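Local structure of putative NADPH:quinone reductase (Bacillus thuringiensis, 3GMS) at residues Q124-I127 and N128-A132; R269-N272 and D273-P277. The protein is of unconfirmed function but probably reduces quinones with NADPH as a medium-chain dehydrogenase/reductase. All coordinates share one frame; numbering follows the deposited sequence.

Interaction 1 of 2, residues Q124-I127 and N128-A132; sequences QMYI and NPLTA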
loop_
_atom_site.group_PDB
_atom_site.type_symbol
_atom_site.label_atom_id
_atom_site.label_comp_id
_atom_site.label_asym_id
_atom_site.label_seq_id
_atom_site.Cartn_x
_atom_site.Cartn_y
_atom_site.Cartn_z
ATOM N N GLN A 124 6.467 5.803 -3.585
ATOM C CA GLN A 124 5.995 4.852 -2.574
ATOM C C GLN A 124 5.088 5.492 -1.538
ATOM O O GLN A 124 4.701 4.841 -0.530
ATOM C CB GLN A 124 7.183 4.173 -1.873
ATOM C CG GLN A 124 8.062 3.307 -2.761
ATOM C CD GLN A 124 9.220 2.780 -1.945
ATOM O OE1 GLN A 124 9.047 1.862 -1.158
ATOM N NE2 GLN A 124 10.365 3.430 -2.044
ATOM N N MET A 125 4.677 6.745 -1.805
ATOM C CA MET A 125 3.993 7.562 -0.795
ATOM C C MET A 125 2.519 7.193 -0.524
ATOM O O MET A 125 1.988 7.531 0.530
ATOM C CB MET A 125 4.083 9.051 -1.180
ATOM C CG MET A 125 3.612 10.106 -0.109
ATOM S SD MET A 125 4.803 10.341 1.266
ATOM C CE MET A 125 6.196 10.923 0.370
ATOM N N TYR A 126 1.879 6.511 -1.472
ATOM C CA TYR A 126 0.426 6.346 -1.446
ATOM C C TYR A 126 -0.026 5.083 -0.745
ATOM O O TYR A 126 -0.472 5.118 0.374
ATOM C CB TYR A 126 -0.104 6.420 -2.870
ATOM C CG TYR A 126 -1.604 6.212 -3.076
ATOM C CD1 TYR A 126 -2.561 6.542 -2.080
ATOM C CD2 TYR A 126 -2.054 5.748 -4.313
ATOM C CE1 TYR A 126 -3.929 6.360 -2.331
ATOM C CE2 TYR A 126 -3.411 5.572 -4.581
ATOM C CZ TYR A 126 -4.338 5.887 -3.580
ATOM O OH TYR A 126 -5.684 5.713 -3.832
ATOM N N ILE A 127 0.111 3.933 -1.382
ATOM C CA ILE A 127 -0.660 2.796 -0.933
ATOM C C ILE A 127 -0.331 2.307 0.492
ATOM O O ILE A 127 -1.224 2.230 1.324
ATOM C CB ILE A 127 -0.533 1.603 -1.959
ATOM C CG1 ILE A 127 -1.202 1.995 -3.298
ATOM C CG2 ILE A 127 -1.232 0.366 -1.417
ATOM C CD1 ILE A 127 -2.701 2.186 -3.209
ATOM N N ASN A 128 0.924 1.971 0.742
ATOM C CA ASN A 128 1.320 1.496 2.065
ATOM C C ASN A 128 1.283 2.578 3.176
ATOM O O ASN A 128 0.726 2.277 4.262
ATOM C CB ASN A 128 2.649 0.733 1.992
ATOM C CG ASN A 128 2.511 -0.520 1.166
ATOM O OD1 ASN A 128 1.504 -1.204 1.301
ATOM N ND2 ASN A 128 3.461 -0.789 0.271
ATOM N N PRO A 129 1.808 3.802 2.923
ATOM C CA PRO A 129 1.793 4.809 3.984
ATOM C C PRO A 129 0.389 5.269 4.308
ATOM O O PRO A 129 0.043 5.366 5.489
ATOM C CB PRO A 129 2.652 5.964 3.418
ATOM C CG PRO A 129 3.550 5.297 2.454
ATOM C CD PRO A 129 2.667 4.238 1.804
ATOM N N LEU A 130 -0.420 5.567 3.285
ATOM C CA LEU A 130 -1.787 5.973 3.579
ATOM C C LEU A 130 -2.624 4.902 4.323
ATOM O O LEU A 130 -3.330 5.228 5.260
ATOM C CB LEU A 130 -2.491 6.469 2.330
ATOM C CG LEU A 130 -3.776 7.242 2.519
ATOM C CD1 LEU A 130 -3.593 8.526 3.326
ATOM C CD2 LEU A 130 -4.306 7.540 1.118
ATOM N N THR A 131 -2.494 3.639 3.920
ATOM C CA THR A 131 -3.138 2.520 4.606
ATOM C C THR A 131 -2.671 2.395 6.063
ATOM O O THR A 131 -3.515 2.279 7.001
ATOM C CB THR A 131 -2.948 1.181 3.852
ATOM O OG1 THR A 131 -3.562 1.289 2.558
ATOM C CG2 THR A 131 -3.647 0.030 4.612
ATOM N N ALA A 132 -1.358 2.446 6.270
ATOM C CA ALA A 132 -0.821 2.331 7.619
ATOM C C ALA A 132 -1.289 3.528 8.488
ATOM O O ALA A 132 -1.747 3.328 9.611
ATOM C CB ALA A 132 0.731 2.216 7.597
HETATM O O HOH W 1 3.055 2.667 -1.173
#

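Interaction 2 of 2, residues R269-N272 and D273-P277; sequences RHWN and DEVSP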
loop_
_atom_site.group_PDB
_atom_site.type_symbol
_atom_site.label_atom_id
_atom_site.label_comp_id
_atom_site.label_asym_id
_atom_site.label_seq_id
_atom_site.Cartn_x
_atom_site.Cartn_y
_atom_site.Cartn_z
ATOM N N ARG A 269 -9.792 2.032 -1.060
ATOM C CA ARG A 269 -10.882 2.339 -2.001
ATOM C C ARG A 269 -12.029 3.111 -1.316
ATOM O O ARG A 269 -12.518 4.150 -1.822
ATOM C CB ARG A 269 -11.444 0.983 -2.473
ATOM C CG ARG A 269 -12.382 0.992 -3.611
ATOM C CD ARG A 269 -12.151 -0.297 -4.372
ATOM N NE ARG A 269 -12.749 -1.440 -3.676
ATOM C CZ ARG A 269 -14.057 -1.684 -3.680
ATOM N NH1 ARG A 269 -14.878 -0.859 -4.332
ATOM N NH2 ARG A 269 -14.545 -2.747 -3.048
ATOM N N HIS A 270 -12.471 2.570 -0.191
ATOM C CA HIS A 270 -13.582 3.138 0.546
ATOM C C HIS A 270 -13.184 4.387 1.288
ATOM O O HIS A 270 -13.881 5.386 1.197
ATOM C CB HIS A 270 -14.138 2.079 1.497
ATOM C CG HIS A 270 -14.707 0.908 0.761
ATOM N ND1 HIS A 270 -15.435 1.051 -0.404
ATOM C CD2 HIS A 270 -14.629 -0.418 0.997
ATOM C CE1 HIS A 270 -15.817 -0.142 -0.832
ATOM N NE2 HIS A 270 -15.322 -1.047 -0.006
ATOM N N TRP A 271 -12.058 4.334 2.002
ATOM C CA TRP A 271 -11.605 5.527 2.745
ATOM C C TRP A 271 -11.519 6.777 1.845
ATOM O O TRP A 271 -11.990 7.881 2.210
ATOM C CB TRP A 271 -10.275 5.286 3.426
ATOM C CG TRP A 271 -9.941 6.464 4.348
ATOM C CD1 TRP A 271 -10.485 6.710 5.562
ATOM C CD2 TRP A 271 -9.034 7.548 4.071
ATOM N NE1 TRP A 271 -9.937 7.882 6.098
ATOM C CE2 TRP A 271 -9.051 8.410 5.202
ATOM C CE3 TRP A 271 -8.191 7.862 2.995
ATOM C CZ2 TRP A 271 -8.269 9.578 5.276
ATOM C CZ3 TRP A 271 -7.381 9.004 3.077
ATOM C CH2 TRP A 271 -7.440 9.856 4.216
ATOM N N ASN A 272 -10.901 6.608 0.679
ATOM C CA ASN A 272 -10.836 7.663 -0.348
ATOM C C ASN A 272 -12.179 8.337 -0.606
ATOM O O ASN A 272 -12.223 9.546 -0.829
ATOM C CB ASN A 272 -10.318 7.099 -1.676
ATOM C CG ASN A 272 -8.801 6.858 -1.685
ATOM O OD1 ASN A 272 -8.094 7.168 -0.728
ATOM N ND2 ASN A 272 -8.303 6.300 -2.794
ATOM N N ASP A 273 -13.265 7.567 -0.588
ATOM C CA ASP A 273 -14.596 8.114 -0.856
ATOM C C ASP A 273 -15.310 8.635 0.382
ATOM O O ASP A 273 -16.332 9.283 0.214
ATOM C CB ASP A 273 -15.484 7.062 -1.519
ATOM C CG ASP A 273 -15.107 6.804 -2.976
ATOM O OD1 ASP A 273 -14.402 7.620 -3.583
ATOM O OD2 ASP A 273 -15.545 5.769 -3.519
ATOM N N GLU A 274 -14.786 8.335 1.583
ATOM C CA GLU A 274 -15.373 8.684 2.886
ATOM C C GLU A 274 -14.858 10.004 3.428
ATOM O O GLU A 274 -15.380 10.550 4.433
ATOM C CB GLU A 274 -15.086 7.553 3.867
ATOM C CG GLU A 274 -15.968 6.343 3.537
ATOM C CD GLU A 274 -15.602 5.052 4.301
ATOM O OE1 GLU A 274 -14.677 5.027 5.142
ATOM O OE2 GLU A 274 -16.315 4.062 4.055
ATOM N N VAL A 275 -13.837 10.523 2.763
ATOM C CA VAL A 275 -13.252 11.809 3.187
ATOM C C VAL A 275 -13.279 12.805 2.039
ATOM O O VAL A 275 -13.324 12.417 0.867
ATOM C CB VAL A 275 -11.806 11.627 3.753
ATOM C CG1 VAL A 275 -11.833 10.687 4.913
ATOM C CG2 VAL A 275 -10.817 11.150 2.647
ATOM N N SER A 276 -13.248 14.108 2.357
ATOM C CA SER A 276 -13.229 15.108 1.308
ATOM C C SER A 276 -11.857 15.116 0.589
ATOM O O SER A 276 -10.868 14.697 1.159
ATOM C CB SER A 276 -13.468 16.511 1.878
ATOM O OG SER A 276 -12.401 16.861 2.745
ATOM N N PRO A 277 -11.806 15.661 -0.619
ATOM C CA PRO A 277 -10.523 15.870 -1.273
ATOM C C PRO A 277 -9.593 16.729 -0.415
ATOM O O PRO A 277 -8.380 16.509 -0.383
ATOM C CB PRO A 277 -10.917 16.598 -2.569
ATOM C CG PRO A 277 -12.277 16.064 -2.867
ATOM C CD PRO A 277 -12.930 15.964 -1.527
HETATM O O HOH W 2 -11.295 12.224 -1.159
#

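Interaction 1 of 2, residues Q124-I127 and N128-A132
The carbonyl oxygen of Ile127 accepts two bonds from Thr131, one turn on: Thr131 OG1 lies 2.8 Å from Ile127 O, and Thr131 N lies 3.2 Å from it. In Ile127, chi1 and chi2, both -66°, fold CD1 over one face of the Tyr126 ring, offset toward the rim and about 3.7 Å above the plane. Threonine suits its position because a short hydroxyl side chain can bend back to the preceding turn and share an acceptor with the backbone.

Pro129 fits the first turn equally well, since a residue there needs no N-H for a helical partner. Its ring rests on two carbonyls of the incoming loop: CD is 3.2 Å from Gln124 O, and CG is 3.3 Å from Met125 O. The Met125 oxygen is buried and has no hydrogen-bond partner in the model. A water 2.9 Å from Asn128 N accepts that N-H and probably gives a proton to Gln124 O, so solvent serves an amide in the opening turn.

The preceding backbone bond is made by Leu130, its N 2.9 Å from Tyr126 O. Its CD2 reaches the edge of the Tyr126 ring near the ring plane, 3.7 Å from CE1, while Tyr126 OH bonds to Asn272. Buried aromatic and aliphatic groups thus line one side of the turn. The motif is the first turn of an alpha-helix, 127-139, with an early proline and a threonine hydroxyl bonded back to a carbonyl.

Interaction 2 of 2, residues R269-N272 and D273-P277
Trp271 and Val275, four residues apart, pack the indole of one under both methyls of the other. From CB, the tryptophan side chain leaves with CG anti to the backbone N (chi1 -172°), turning the ring system beside its own carbonyl carbon. Contact with Val275 begins where the pyrrole ring meets the benzene ring: NE1 and CE2 each lie 3.6 Å from Val275 CG1, toward the rim of the face. The indole N-H, NE1, is bonded to Glu138. Farther along, CZ2 meets both methyls, and at the far end CZ3 and CH2 meet CG2, 3.9 Å from CH2. This second methyl stands almost squarely over the six-membered ring, 7° off its normal, in a CH-pi contact. A beta-branched valine suits the place because its two methyls can cover both rings at once.

The backbone bonds span a shorter step than in a regular alpha-helix. Asp273 N binds His270 O at 2.9 Å, and Glu274 N binds Trp271 O at the same length, both i to i+3; the i+4 bonds are weak. Glu274 lays CG 3.3 Å from His270 O. A water then joins Asn272 O to Val275 O, 2.9 Å from the latter, where the chain turns away. Asparagine suits this buried position, since its amide both accepts, at OD1 from Trp280, and donates, from ND2 to Tyr126.

Just beyond, Ser276 is the N-cap of helix 277-292, its OG bonded to Lys279 N. Helix 268-274, which follows strand 262-265, therefore leads through a tight turn into 277-292, with Trp271 laid against Val134 of helix 127-139.

In the fold
From the N terminus, the chain runs through the N-terminal strands and helix 119-122 and then reaches interaction 1, where the loop after that helix closes into helix 127-139. The parallel Rossmann sheet, from strand 147-150 to strand 262-265, and its helices follow, before interaction 2 closes the turn from helix 268-274 into helix 277-292. The two are local and in series, neither nested nor crossing, with centres about 14 Å apart. Nevertheless they touch: Leu130 CD1 packs 3.8 Å from Trp271 CZ3, and Leu268 covers Leu130 and Thr131. Met125 and Leu130 touch helix 277-292, so the start of 127-139 and the loop before it meet both helix 268-274 and helix 277-292.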